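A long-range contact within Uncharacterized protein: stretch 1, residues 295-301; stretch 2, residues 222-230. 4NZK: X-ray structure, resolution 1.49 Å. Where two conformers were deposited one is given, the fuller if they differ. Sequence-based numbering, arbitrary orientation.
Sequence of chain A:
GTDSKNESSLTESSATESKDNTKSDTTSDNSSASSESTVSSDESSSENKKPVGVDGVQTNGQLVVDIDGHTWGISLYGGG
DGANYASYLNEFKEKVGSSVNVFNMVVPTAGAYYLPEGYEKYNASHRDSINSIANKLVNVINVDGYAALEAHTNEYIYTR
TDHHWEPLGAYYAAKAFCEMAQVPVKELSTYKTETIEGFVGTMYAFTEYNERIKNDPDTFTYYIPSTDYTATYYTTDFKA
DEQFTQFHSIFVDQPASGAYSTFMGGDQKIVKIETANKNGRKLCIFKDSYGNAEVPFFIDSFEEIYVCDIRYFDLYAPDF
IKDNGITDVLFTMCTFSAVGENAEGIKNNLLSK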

# COMPACT_ATOMS: atom_id res chain seq x y z
N VAL A 295 -3.61 -3.28 5.44
CA VAL A 295 -3.99 -3.21 6.87
C VAL A 295 -4.88 -4.34 7.35
O VAL A 295 -4.59 -4.92 8.41
CB VAL A 295 -4.55 -1.81 7.23
CG1 VAL A 295 -5.05 -1.78 8.67
CG2 VAL A 295 -3.47 -0.75 7.04
N PRO A 296 -5.93 -4.70 6.57
CA PRO A 296 -6.78 -5.81 7.03
C PRO A 296 -6.01 -7.11 7.31
O PRO A 296 -6.43 -7.92 8.13
CB PRO A 296 -7.76 -5.99 5.85
CG PRO A 296 -7.90 -4.59 5.30
CD PRO A 296 -6.48 -4.08 5.35
N PHE A 297 -4.90 -7.30 6.61
CA PHE A 297 -4.10 -8.54 6.71
C PHE A 297 -3.10 -8.53 7.84
O PHE A 297 -2.37 -9.49 7.99
CB PHE A 297 -3.41 -8.80 5.37
CG PHE A 297 -4.36 -8.77 4.21
CD1 PHE A 297 -5.43 -9.66 4.16
CD2 PHE A 297 -4.22 -7.85 3.19
CE1 PHE A 297 -6.34 -9.65 3.11
CE2 PHE A 297 -5.12 -7.82 2.15
CZ PHE A 297 -6.18 -8.71 2.10
N PHE A 298 -3.07 -7.45 8.63
CA PHE A 298 -2.20 -7.40 9.80
C PHE A 298 -2.93 -7.62 11.12
O PHE A 298 -2.29 -7.89 12.15
CB PHE A 298 -1.47 -6.05 9.89
CG PHE A 298 -0.60 -5.75 8.72
CD1 PHE A 298 0.11 -6.74 8.08
CD2 PHE A 298 -0.46 -4.45 8.27
CE1 PHE A 298 0.96 -6.44 7.02
CE2 PHE A 298 0.36 -4.15 7.21
CZ PHE A 298 1.06 -5.13 6.59
N ILE A 299 -4.25 -7.56 11.08
CA ILE A 299 -5.08 -7.62 12.29
C ILE A 299 -4.90 -8.92 13.06
O ILE A 299 -4.85 -8.92 14.29
CB ILE A 299 -6.56 -7.34 11.93
CG1 ILE A 299 -6.69 -5.81 11.67
CG2 ILE A 299 -7.48 -7.79 13.05
CD1 ILE A 299 -8.00 -5.35 11.09
N ASP A 300 -4.75 -10.02 12.34
CA ASP A 300 -4.59 -11.31 12.97
C ASP A 300 -3.20 -11.44 13.64
O ASP A 300 -3.00 -12.34 14.45
CB ASP A 300 -4.73 -12.48 11.97
CG ASP A 300 -6.15 -12.63 11.33
OD1 ASP A 300 -7.19 -12.33 11.97
OD2 ASP A 300 -6.19 -13.08 10.15
N SER A 301 -2.22 -10.62 13.24
CA SER A 301 -0.80 -10.84 13.58
C SER A 301 -0.18 -9.91 14.62
O SER A 301 0.91 -10.20 15.10
CB SER A 301 0.04 -10.77 12.31
OG SER A 301 -0.20 -11.88 11.44
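Stretch 2, residues 222-230: YYIPSTDYT

Ile299 is the apolar centre of this contact, giving up more surface to the other stretch than any other residue, and stretch 2 is arranged around it. Its CA-to-CB bond points toward stretch 2, and with chi1 m and chi2 t the side chain reaches three residues there. Ile299 CB packs on Pro225 CG at 3.9 Å. Ile299 CG2 lies 3.7 Å from Thr227 O and 4.1 Å from Thr227 CB. Ile299 CD1 sits over one face of the Tyr229 ring, 4.0 Å from the ring centroid and 15° off its normal, with Tyr229 CD1 as its nearest ring atom at 3.9 Å. This is a CH-pi contact; Tyr229 points toward stretch 1 and is in the p rotamer.

The two stretches run in the same sense: Pro296 pairs with Pro225 at 6.5 Å between CA atoms, and Asp300 with Thr227 at 5.4 Å. Stretch 2 enters as a strand, Tyr222 to Ile224, loosens into a loop from Pro225 to Asp228, and resumes as a strand at Tyr229. Stretch 1 is compact instead, its backbone held by bonds from Phe298 N to Val295 O (3.0 Å) and from Ser301 N to Phe298 O (2.9 Å). No hydrogen bond runs from backbone to backbone across the contact; the one backbone group bonded directly across it is Thr227 N, to the side chain of Asp300.

Toward the start of both stretches, proline carbons lie against carbonyl oxygens and two aromatic rings meet. Pro225 CG approaches Pro296 O at 3.6 Å, and Pro296 CB lies 3.9 Å from Tyr223 O. Phe297 leaves its backbone sideways, yet its end comes nearer, putting Phe297 CZ 3.8 Å from Tyr223 CD2, which lies at the edge of the phenylalanine ring. In the strand Tyr223 points toward stretch 1 and makes contact; Ile224 points away and makes none.

The polar edge is built on Asp300. Its OD1 accepts two hydrogen bonds from one residue, from Thr227 OG1 at 2.6 Å and from Thr227 N at 3.2 Å, the latter with an angle of 142° at the hydrogen. One carboxylate oxygen thus holds both the backbone N and the side chain of Thr227, where the CA atoms come closer than at the proline pair. Two waters extend this clasp. Water 1 donates to Asp300 OD2 (2.7 Å) and accepts from Ser226 N (2.9 Å); water 2 donates to Thr227 OG1 and to Asp300 O, each at 2.8 Å. The design rule is economical: one branched aliphatic residue fills the centre, and the acid next to it in sequence secures the loop.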

# COMPACT_ATOMS: atom_id res chain seq x y z
N TYR A 222 -12.67 -7.86 -1.42
CA TYR A 222 -11.91 -7.61 -0.19
C TYR A 222 -12.29 -8.62 0.89
O TYR A 222 -13.17 -9.47 0.68
CB TYR A 222 -12.06 -6.18 0.29
CG TYR A 222 -13.43 -5.76 0.80
CD1 TYR A 222 -14.43 -5.39 -0.07
CD2 TYR A 222 -13.67 -5.70 2.17
CE1 TYR A 222 -15.67 -4.97 0.40
CE2 TYR A 222 -14.88 -5.27 2.67
CZ TYR A 222 -15.89 -4.90 1.78
OH TYR A 222 -17.14 -4.47 2.24
N TYR A 223 -11.58 -8.57 2.00
CA TYR A 223 -11.59 -9.65 2.96
C TYR A 223 -11.55 -9.12 4.38
O TYR A 223 -10.70 -8.29 4.73
CB TYR A 223 -10.35 -10.58 2.75
CG TYR A 223 -10.12 -10.94 1.30
CD1 TYR A 223 -10.76 -12.01 0.70
CD2 TYR A 223 -9.27 -10.16 0.52
CE1 TYR A 223 -10.55 -12.29 -0.66
CE2 TYR A 223 -9.04 -10.44 -0.80
CZ TYR A 223 -9.68 -11.47 -1.40
OH TYR A 223 -9.43 -11.67 -2.74
N ILE A 224 -12.46 -9.62 5.21
CA ILE A 224 -12.52 -9.17 6.59
C ILE A 224 -11.92 -10.26 7.48
O ILE A 224 -12.34 -11.42 7.43
CB ILE A 224 -14.02 -8.92 6.97
CG1 ILE A 224 -14.64 -7.86 6.04
CG2 ILE A 224 -14.14 -8.49 8.43
CD1 ILE A 224 -16.12 -7.71 6.23
N PRO A 225 -10.96 -9.89 8.32
CA PRO A 225 -10.28 -10.92 9.09
C PRO A 225 -11.12 -11.47 10.22
O PRO A 225 -12.09 -10.85 10.65
CB PRO A 225 -9.06 -10.16 9.67
CG PRO A 225 -9.50 -8.72 9.76
CD PRO A 225 -10.42 -8.53 8.55
N SER A 226 -10.69 -12.62 10.71
CA SER A 226 -11.41 -13.35 11.75
C SER A 226 -11.14 -12.86 13.18
O SER A 226 -11.96 -13.06 14.05
CB SER A 226 -11.10 -14.86 11.63
OG SER A 226 -9.74 -15.14 11.95
N THR A 227 -10.00 -12.22 13.40
CA THR A 227 -9.63 -11.73 14.72
C THR A 227 -10.41 -10.48 15.08
O THR A 227 -10.55 -9.56 14.27
CB THR A 227 -8.10 -11.49 14.79
OG1 THR A 227 -7.42 -12.72 14.50
CG2 THR A 227 -7.65 -10.98 16.18
N ASP A 228 -10.93 -10.45 16.31
CA ASP A 228 -11.67 -9.28 16.77
C ASP A 228 -10.72 -8.10 16.95
O ASP A 228 -9.54 -8.27 17.28
CB ASP A 228 -12.44 -9.59 18.07
CG ASP A 228 -13.42 -8.49 18.44
OD1 ASP A 228 -14.02 -7.90 17.52
OD2 ASP A 228 -13.61 -8.23 19.65
N TYR A 229 -11.23 -6.91 16.69
CA TYR A 229 -10.44 -5.68 16.84
C TYR A 229 -11.38 -4.47 17.05
O TYR A 229 -12.61 -4.56 16.83
CB TYR A 229 -9.55 -5.43 15.58
CG TYR A 229 -10.37 -4.93 14.40
CD1 TYR A 229 -11.01 -5.81 13.54
CD2 TYR A 229 -10.59 -3.58 14.21
CE1 TYR A 229 -11.80 -5.36 12.49
CE2 TYR A 229 -11.39 -3.11 13.18
CZ TYR A 229 -12.00 -3.99 12.31
OH TYR A 229 -12.83 -3.52 11.31
N THR A 230 -10.79 -3.37 17.50
CA THR A 230 -11.45 -2.07 17.61
C THR A 230 -10.53 -1.01 17.03
O THR A 230 -9.35 -0.97 17.38
CB THR A 230 -11.76 -1.67 19.06
OG1 THR A 230 -12.24 -2.79 19.80
CG2 THR A 230 -12.75 -0.53 19.06
O HOH W 1 -8.55 -14.27 9.64
O HOH W 2 -5.06 -13.78 15.67